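Local atomic coordinates of mutual gliding-motility protein MglA (Myxococcus xanthus DK 1622, PDB entry 6H17), a protein that binds and hydrolyses GTP as an intracellular switch that coordinates social and adventurous gliding and controls the direction and speed of movement. Residues E118-R121 against I122-E126. Sequence-based numbering, arbitrary orientation. Where two conformers were deposited one is given.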
ATOM      1  N   GLU A 118      13.317   4.739  -1.975  1.00 13.16           N
ATOM      2  CA  GLU A 118      13.748   5.961  -2.643  1.00 13.81           C
ATOM      3  C   GLU A 118      12.951   6.195  -3.925  1.00 13.20           C
ATOM      4  O   GLU A 118      12.577   7.338  -4.239  1.00 14.10           O
ATOM      5  CB  GLU A 118      15.250   5.914  -2.914  1.00 14.60           C
ATOM      6  CG  GLU A 118      15.750   7.123  -3.678  1.00 15.86           C
ATOM      7  CD  GLU A 118      15.692   8.424  -2.897  1.00 19.05           C
ATOM      8  OE1 GLU A 118      16.064   9.464  -3.492  1.00 23.51           O
ATOM      9  OE2 GLU A 118      15.273   8.442  -1.716  1.00 20.30           O
ATOM     10  N   ASN A 119      12.682   5.128  -4.678  1.00 13.04           N
ATOM     11  CA  ASN A 119      11.861   5.229  -5.875  1.00 13.13           C
ATOM     12  C   ASN A 119      10.466   5.742  -5.557  1.00 12.15           C
ATOM     13  O   ASN A 119       9.911   6.539  -6.327  1.00 13.18           O
ATOM     14  CB  ASN A 119      11.819   3.845  -6.528  1.00 14.05           C
ATOM     15  CG  ASN A 119      11.003   3.799  -7.785  1.00 15.75           C
ATOM     16  OD1 ASN A 119       9.961   3.136  -7.821  1.00 16.54           O
ATOM     17  ND2 ASN A 119      11.473   4.455  -8.833  1.00 17.51           N
ATOM     18  N   LEU A 120       9.875   5.296  -4.440  1.00 12.80           N
ATOM     19  CA  LEU A 120       8.592   5.840  -4.001  1.00 12.99           C
ATOM     20  C   LEU A 120       8.690   7.344  -3.776  1.00 13.43           C
ATOM     21  O   LEU A 120       7.836   8.112  -4.233  1.00 13.38           O
ATOM     22  CB  LEU A 120       8.148   5.152  -2.709  1.00 13.19           C
ATOM     23  CG  LEU A 120       6.879   5.687  -2.035  1.00 12.30           C
ATOM     24  CD1 LEU A 120       5.666   5.606  -2.945  1.00 14.49           C
ATOM     25  CD2 LEU A 120       6.652   4.934  -0.716  1.00 15.07           C
ATOM     26  N   ARG A 121       9.720   7.777  -3.050  0.62 13.79           N
ATOM     27  CA  ARG A 121       9.871   9.203  -2.769  0.62 14.57           C
ATOM     28  C   ARG A 121      10.012  10.002  -4.056  0.62 13.75           C
ATOM     29  O   ARG A 121       9.374  11.048  -4.220  0.62 15.97           O
ATOM     30  CB  ARG A 121      11.078   9.407  -1.853  0.62 16.55           C
ATOM     31  CG  ARG A 121      11.273  10.841  -1.396  0.62 22.73           C
ATOM     32  CD  ARG A 121      12.564  11.000  -0.606  0.62 25.13           C
ATOM     33  NE  ARG A 121      13.736  11.016  -1.479  0.62 29.24           N
ATOM     34  CZ  ARG A 121      14.130  12.078  -2.178  0.62 36.21           C
ATOM     35  NH1 ARG A 121      13.443  13.208  -2.109  0.62 37.27           N
ATOM     36  NH2 ARG A 121      15.209  12.008  -2.947  0.62 29.99           N
ATOM     37  N   ILE A 122      10.838   9.515  -4.988  1.00 14.11           N
ATOM     38  CA  ILE A 122      11.065  10.215  -6.242  1.00 14.04           C
ATOM     39  C   ILE A 122       9.802  10.249  -7.081  1.00 14.30           C
ATOM     40  O   ILE A 122       9.456  11.285  -7.657  1.00 15.91           O
ATOM     41  CB  ILE A 122      12.238   9.549  -6.996  1.00 13.61           C
ATOM     42  CG1 ILE A 122      13.563   9.772  -6.268  1.00 14.65           C
ATOM     43  CG2 ILE A 122      12.268  10.040  -8.450  1.00 16.18           C
ATOM     44  CD1 ILE A 122      14.049  11.207  -6.259  1.00 17.70           C
ATOM     45  N   ASN A 123       9.095   9.128  -7.172  1.00 14.06           N
ATOM     46  CA  ASN A 123       7.897   9.094  -8.007  1.00 14.67           C
ATOM     47  C   ASN A 123       6.818   9.996  -7.441  1.00 14.30           C
ATOM     48  O   ASN A 123       6.088  10.644  -8.205  1.00 16.24           O
ATOM     49  CB  ASN A 123       7.410   7.660  -8.188  1.00 15.08           C
ATOM     50  CG  ASN A 123       8.223   6.919  -9.228  1.00 14.70           C
ATOM     51  OD1 ASN A 123       8.954   7.523 -10.022  1.00 16.80           O
ATOM     52  ND2 ASN A 123       8.109   5.614  -9.239  1.00 16.19           N
ATOM     53  N   LEU A 124       6.676  10.034  -6.113  1.00 14.22           N
ATOM     54  CA  LEU A 124       5.740  10.991  -5.525  1.00 15.04           C
ATOM     55  C   LEU A 124       6.137  12.420  -5.875  1.00 19.69           C
ATOM     56  O   LEU A 124       5.287  13.221  -6.263  1.00 21.02           O
ATOM     57  CB  LEU A 124       5.624  10.784  -4.021  1.00 16.72           C
ATOM     58  CG  LEU A 124       4.882   9.504  -3.611  1.00 15.50           C
ATOM     59  CD1 LEU A 124       5.031   9.260  -2.140  1.00 17.60           C
ATOM     60  CD2 LEU A 124       3.400   9.587  -3.978  1.00 17.78           C
ATOM     61  N   ALA A 125       7.435  12.751  -5.790  1.00 17.48           N
ATOM     62  CA  ALA A 125       7.872  14.096  -6.158  1.00 18.44           C
ATOM     63  C   ALA A 125       7.608  14.387  -7.628  1.00 18.26           C
ATOM     64  O   ALA A 125       7.265  15.527  -7.988  1.00 23.22           O
ATOM     65  CB  ALA A 125       9.364  14.258  -5.842  1.00 22.21           C
ATOM     66  N   GLU A 126       7.774  13.406  -8.504  1.00 20.34           N
ATOM     67  CA  GLU A 126       7.559  13.599  -9.932  1.00 17.76           C
ATOM     68  C   GLU A 126       6.101  13.717 -10.340  1.00 21.51           C
ATOM     69  O   GLU A 126       5.839  13.935 -11.546  1.00 24.79           O
ATOM     70  CB  GLU A 126       8.205  12.482 -10.732  1.00 19.14           C
ATOM     71  CG  GLU A 126       9.691  12.578 -10.617  1.00 16.36           C
ATOM     72  CD  GLU A 126      10.445  11.436 -11.239  1.00 19.14           C
ATOM     73  OE1 GLU A 126      11.668  11.534 -11.371  1.00 18.72           O
ATOM     74  OE2 GLU A 126       9.797  10.404 -11.578  1.00 23.35           O
TER
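Ile122 N donates to Glu118 O at 2.9 Å, one of four successive i to i+4 backbone hydrogen bonds joining 118-121 to 122-125. Asn123 N to Asn119 O (2.8 Å), Leu124 N to Leu120 O and Ala125 N to Arg121 O continue the series. Ile122 also packs against the ion pair formed by Glu118, one turn back, and Arg121, the residue just before it. In one of its two modelled conformers, Arg121 grips the Glu118 carboxylate side-on. Its NE reaches OE2 at 3.0 Å, nearly straight at 177°. Its NH2 reaches OE1 at 2.7 Å. Both oxygens are met on their syn side. A bend in the arginine chain (chi3 77°) turns the guanidinium back towards Glu118. In the same conformer Ile122 lies over one guanidinium face, its CD1 3.6 Å from Arg121 NH2.

Asn119 and Asn123 bring their amides together with planes 75° apart. Asn119 OD1 and Asn123 ND2 are 3.4 Å apart, but the angle is poor for a hydrogen bond. Instead, Tyr18 OH and Asp86 OD1 each bond to both asparagines, which ties this polar face to the neighbouring strand and helix.

Leu120 and Leu124 run side by side, with their CD1 methyls 3.8 Å apart. Both also touch Leu131.

This is i to i+4 packing in the last turns of helix 110-125. That helix connects parallel strands 98-104 and 136-141 in a beta-alpha-beta crossover of the small-GTPase fold.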